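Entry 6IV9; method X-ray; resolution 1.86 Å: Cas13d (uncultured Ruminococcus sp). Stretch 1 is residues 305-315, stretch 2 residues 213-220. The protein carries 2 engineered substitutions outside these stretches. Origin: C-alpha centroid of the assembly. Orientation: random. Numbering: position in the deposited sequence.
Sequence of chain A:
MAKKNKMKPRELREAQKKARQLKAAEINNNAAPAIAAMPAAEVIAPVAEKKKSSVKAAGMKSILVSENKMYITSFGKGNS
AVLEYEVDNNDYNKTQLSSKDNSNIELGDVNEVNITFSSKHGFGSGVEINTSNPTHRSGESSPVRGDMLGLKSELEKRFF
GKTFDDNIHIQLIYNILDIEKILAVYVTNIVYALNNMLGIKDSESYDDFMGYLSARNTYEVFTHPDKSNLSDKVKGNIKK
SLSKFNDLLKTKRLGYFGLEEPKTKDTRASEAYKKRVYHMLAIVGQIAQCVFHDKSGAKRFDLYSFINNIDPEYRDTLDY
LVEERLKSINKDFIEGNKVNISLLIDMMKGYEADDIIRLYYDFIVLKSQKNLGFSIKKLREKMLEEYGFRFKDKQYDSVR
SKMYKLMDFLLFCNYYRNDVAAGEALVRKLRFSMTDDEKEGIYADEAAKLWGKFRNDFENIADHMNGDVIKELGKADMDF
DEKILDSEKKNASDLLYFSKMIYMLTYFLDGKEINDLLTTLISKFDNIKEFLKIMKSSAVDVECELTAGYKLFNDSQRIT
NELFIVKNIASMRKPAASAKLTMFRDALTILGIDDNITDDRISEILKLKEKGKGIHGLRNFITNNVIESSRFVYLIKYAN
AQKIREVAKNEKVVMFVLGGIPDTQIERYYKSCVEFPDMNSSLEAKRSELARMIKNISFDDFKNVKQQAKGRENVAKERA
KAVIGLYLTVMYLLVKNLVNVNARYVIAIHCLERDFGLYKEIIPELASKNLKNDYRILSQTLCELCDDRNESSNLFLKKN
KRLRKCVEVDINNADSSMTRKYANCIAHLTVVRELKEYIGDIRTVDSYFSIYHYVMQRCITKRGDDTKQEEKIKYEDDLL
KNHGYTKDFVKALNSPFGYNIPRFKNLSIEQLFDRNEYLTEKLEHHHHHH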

# COMPACT_ATOMS: atom_id res chain seq x y z
N SER A 305 -11.62 4.91 18.07
CA SER A 305 -12.33 4.33 19.24
C SER A 305 -13.55 3.49 18.86
O SER A 305 -13.89 2.62 19.62
CB SER A 305 -12.74 5.44 20.16
OG SER A 305 -13.65 6.29 19.51
N PHE A 306 -14.09 3.68 17.67
CA PHE A 306 -15.39 3.07 17.29
C PHE A 306 -15.38 1.55 17.40
O PHE A 306 -16.39 1.02 17.81
CB PHE A 306 -15.88 3.57 15.93
CG PHE A 306 -15.41 2.76 14.76
CD1 PHE A 306 -16.07 1.60 14.41
CD2 PHE A 306 -14.26 3.08 14.08
CE1 PHE A 306 -15.63 0.81 13.36
CE2 PHE A 306 -13.81 2.29 13.03
CZ PHE A 306 -14.50 1.17 12.67
N ILE A 307 -14.28 0.90 17.05
CA ILE A 307 -14.29 -0.59 17.00
C ILE A 307 -14.54 -1.17 18.39
O ILE A 307 -15.05 -2.26 18.45
CB ILE A 307 -13.05 -1.19 16.32
CG1 ILE A 307 -13.34 -2.61 15.83
CG2 ILE A 307 -11.84 -1.15 17.21
CD1 ILE A 307 -14.48 -2.69 14.86
N ASN A 308 -14.12 -0.47 19.43
CA ASN A 308 -14.31 -0.95 20.82
C ASN A 308 -15.63 -0.45 21.41
O ASN A 308 -15.97 -0.91 22.46
CB ASN A 308 -13.14 -0.53 21.71
CG ASN A 308 -11.82 -1.08 21.23
OD1 ASN A 308 -11.50 -2.23 21.45
ND2 ASN A 308 -11.06 -0.27 20.54
N ASN A 309 -16.33 0.44 20.72
CA ASN A 309 -17.58 1.05 21.23
C ASN A 309 -18.84 0.53 20.53
O ASN A 309 -19.90 0.66 21.10
CB ASN A 309 -17.55 2.56 21.07
CG ASN A 309 -16.53 3.20 21.98
OD1 ASN A 309 -16.05 2.58 22.91
ND2 ASN A 309 -16.19 4.44 21.68
N ILE A 310 -18.72 -0.05 19.34
CA ILE A 310 -19.91 -0.55 18.60
C ILE A 310 -20.36 -1.89 19.18
O ILE A 310 -19.69 -2.41 20.04
CB ILE A 310 -19.68 -0.63 17.08
CG1 ILE A 310 -18.44 -1.47 16.74
CG2 ILE A 310 -19.62 0.75 16.48
CD1 ILE A 310 -18.29 -1.75 15.27
N ASP A 311 -21.43 -2.45 18.64
CA ASP A 311 -22.00 -3.69 19.20
C ASP A 311 -20.94 -4.78 19.19
O ASP A 311 -20.23 -4.89 18.22
CB ASP A 311 -23.21 -4.17 18.41
CG ASP A 311 -23.98 -5.25 19.13
OD1 ASP A 311 -23.57 -6.40 19.09
OD2 ASP A 311 -24.98 -4.91 19.73
N PRO A 312 -20.89 -5.66 20.20
CA PRO A 312 -19.89 -6.72 20.29
C PRO A 312 -19.94 -7.71 19.13
O PRO A 312 -18.99 -8.39 18.91
CB PRO A 312 -20.24 -7.47 21.58
CG PRO A 312 -21.10 -6.52 22.36
CD PRO A 312 -21.81 -5.68 21.32
N GLU A 313 -21.05 -7.76 18.40
CA GLU A 313 -21.17 -8.71 17.26
C GLU A 313 -20.10 -8.37 16.21
O GLU A 313 -19.62 -9.26 15.57
CB GLU A 313 -22.60 -8.76 16.73
CG GLU A 313 -23.08 -7.49 16.05
CD GLU A 313 -24.43 -7.64 15.38
OE1 GLU A 313 -25.30 -8.23 15.99
OE2 GLU A 313 -24.59 -7.19 14.27
N TYR A 314 -19.79 -7.10 16.03
CA TYR A 314 -18.76 -6.71 15.05
C TYR A 314 -17.41 -7.28 15.46
O TYR A 314 -16.69 -7.77 14.64
CB TYR A 314 -18.66 -5.19 14.97
CG TYR A 314 -19.73 -4.53 14.16
CD1 TYR A 314 -20.96 -4.24 14.70
CD2 TYR A 314 -19.52 -4.20 12.84
CE1 TYR A 314 -21.95 -3.63 13.96
CE2 TYR A 314 -20.49 -3.58 12.09
CZ TYR A 314 -21.72 -3.30 12.64
OH TYR A 314 -22.65 -2.69 11.88
N ARG A 315 -17.11 -7.21 16.75
CA ARG A 315 -15.84 -7.74 17.30
C ARG A 315 -15.78 -9.25 17.12
O ARG A 315 -14.71 -9.77 16.95
CB ARG A 315 -15.56 -7.19 18.70
CG ARG A 315 -15.28 -5.70 18.70
CD ARG A 315 -14.80 -5.16 20.02
NE ARG A 315 -15.82 -5.22 21.04
CZ ARG A 315 -16.86 -4.43 21.10
NH1 ARG A 315 -17.00 -3.45 20.23
NH2 ARG A 315 -17.78 -4.63 22.01
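Stretch 2, residues 213-220: LSARNTYE

Ala215 is the apolar centre of the contact. Its methyl group lies among three side chains of stretch 1. Ala215 CB is 4.2 Å from Ile310 CD1, 4.2 Å from Tyr314 CE2 and 4.4 Å from Phe306 CE1. The CA-to-CB bonds of all three larger residues point toward stretch 2, while that of Ala215 runs sideways. The carbonyl of Ala215 lies close by: its O is 3.5 Å from Ile310 CG2 and 3.3 Å from Tyr314 CE1.

Stretch 2 passes this pocket as a type I beta turn from Ser214 to Asn217. Asn217 N donates to Ser214 O at 3.1 Å, and Arg216 N donates to Ser214 OG, also at 3.1 Å. The CA-to-CB bonds of Ser214, Arg216 and Asn217 point away from stretch 1, so the turn meets it largely through backbone and Ala215. Beyond the turn the chain is extended at Asn217 and Thr218, then enters a helix at Tyr219. The CA atoms pair Ile310 with Arg216 (6.1 Å) and Asp311 with Thr218 (6.8 Å), so both chains advance in the same direction here.

Further out, polar groups take over. Tyr314 OH donates to Asn217 O at 2.6 Å, with the acceptor at the ring edge. Water 1 bridges the backbones, donating to Ala215 O at 2.8 Å and accepting from Asp311 N at 2.9 Å.

Each stretch starts a helix at this edge. Asp311 caps its own: Asp311 OD1 accepts from Glu313 N at 2.9 Å. Thr218 is the N-cap of the other, and its CG2 lies 3.6 Å from Asp311 OD2. Glu313 reaches across to that helix start, where Tyr219 N donates to Glu313 OE2 at 2.9 Å. Water 2 extends the link, donating to Glu313 OE1 at 2.7 Å and accepting from Glu220 N at 2.9 Å.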

# COMPACT_ATOMS: atom_id res chain seq x y z
N LEU A 213 -24.60 2.55 4.80
CA LEU A 213 -24.29 1.56 5.86
C LEU A 213 -23.83 2.31 7.11
O LEU A 213 -23.32 3.40 6.97
CB LEU A 213 -23.18 0.62 5.39
CG LEU A 213 -23.50 -0.27 4.20
CD1 LEU A 213 -22.29 -1.07 3.79
CD2 LEU A 213 -24.66 -1.19 4.52
N SER A 214 -24.05 1.73 8.26
CA SER A 214 -23.50 2.37 9.47
C SER A 214 -23.08 1.26 10.41
O SER A 214 -23.89 0.37 10.65
CB SER A 214 -24.49 3.28 10.10
OG SER A 214 -23.98 3.72 11.34
N ALA A 215 -21.91 1.40 11.02
CA ALA A 215 -21.39 0.42 12.00
C ALA A 215 -22.20 0.51 13.29
O ALA A 215 -22.00 -0.29 14.16
CB ALA A 215 -19.92 0.61 12.25
N ARG A 216 -23.05 1.52 13.39
CA ARG A 216 -23.88 1.74 14.60
C ARG A 216 -25.18 0.94 14.47
O ARG A 216 -25.96 0.95 15.41
CB ARG A 216 -24.10 3.23 14.83
CG ARG A 216 -22.91 3.92 15.47
CD ARG A 216 -22.94 5.42 15.48
NE ARG A 216 -22.97 5.96 14.13
CZ ARG A 216 -22.07 5.69 13.19
NH1 ARG A 216 -21.02 4.94 13.46
NH2 ARG A 216 -22.24 6.17 11.97
N ASN A 217 -25.37 0.27 13.34
CA ASN A 217 -26.55 -0.61 13.16
C ASN A 217 -26.09 -2.06 13.23
O ASN A 217 -25.15 -2.43 12.55
CB ASN A 217 -27.23 -0.42 11.81
CG ASN A 217 -27.91 0.91 11.68
OD1 ASN A 217 -28.34 1.48 12.66
ND2 ASN A 217 -27.97 1.43 10.47
N THR A 218 -26.77 -2.86 14.04
CA THR A 218 -26.48 -4.31 14.11
C THR A 218 -27.06 -4.97 12.86
O THR A 218 -27.83 -4.35 12.16
CB THR A 218 -27.16 -4.98 15.30
OG1 THR A 218 -28.56 -4.83 15.08
CG2 THR A 218 -26.76 -4.40 16.63
N TYR A 219 -26.73 -6.23 12.65
CA TYR A 219 -27.24 -6.97 11.47
C TYR A 219 -28.77 -7.03 11.55
O TYR A 219 -29.43 -6.91 10.55
CB TYR A 219 -26.58 -8.34 11.37
CG TYR A 219 -26.96 -9.16 10.17
CD1 TYR A 219 -26.59 -8.79 8.89
CD2 TYR A 219 -27.71 -10.31 10.31
CE1 TYR A 219 -26.94 -9.54 7.79
CE2 TYR A 219 -28.07 -11.07 9.22
CZ TYR A 219 -27.68 -10.69 7.95
OH TYR A 219 -28.02 -11.44 6.88
N GLU A 220 -29.30 -7.18 12.75
CA GLU A 220 -30.76 -7.28 12.93
C GLU A 220 -31.42 -5.99 12.46
O GLU A 220 -32.37 -6.07 11.71
CB GLU A 220 -31.06 -7.51 14.41
CG GLU A 220 -32.50 -7.25 14.77
CD GLU A 220 -33.42 -8.39 14.39
OE1 GLU A 220 -34.63 -8.21 14.47
OE2 GLU A 220 -32.91 -9.45 14.03
O HOH W 1 -23.06 -1.19 16.64
O HOH W 2 -27.78 -8.40 14.94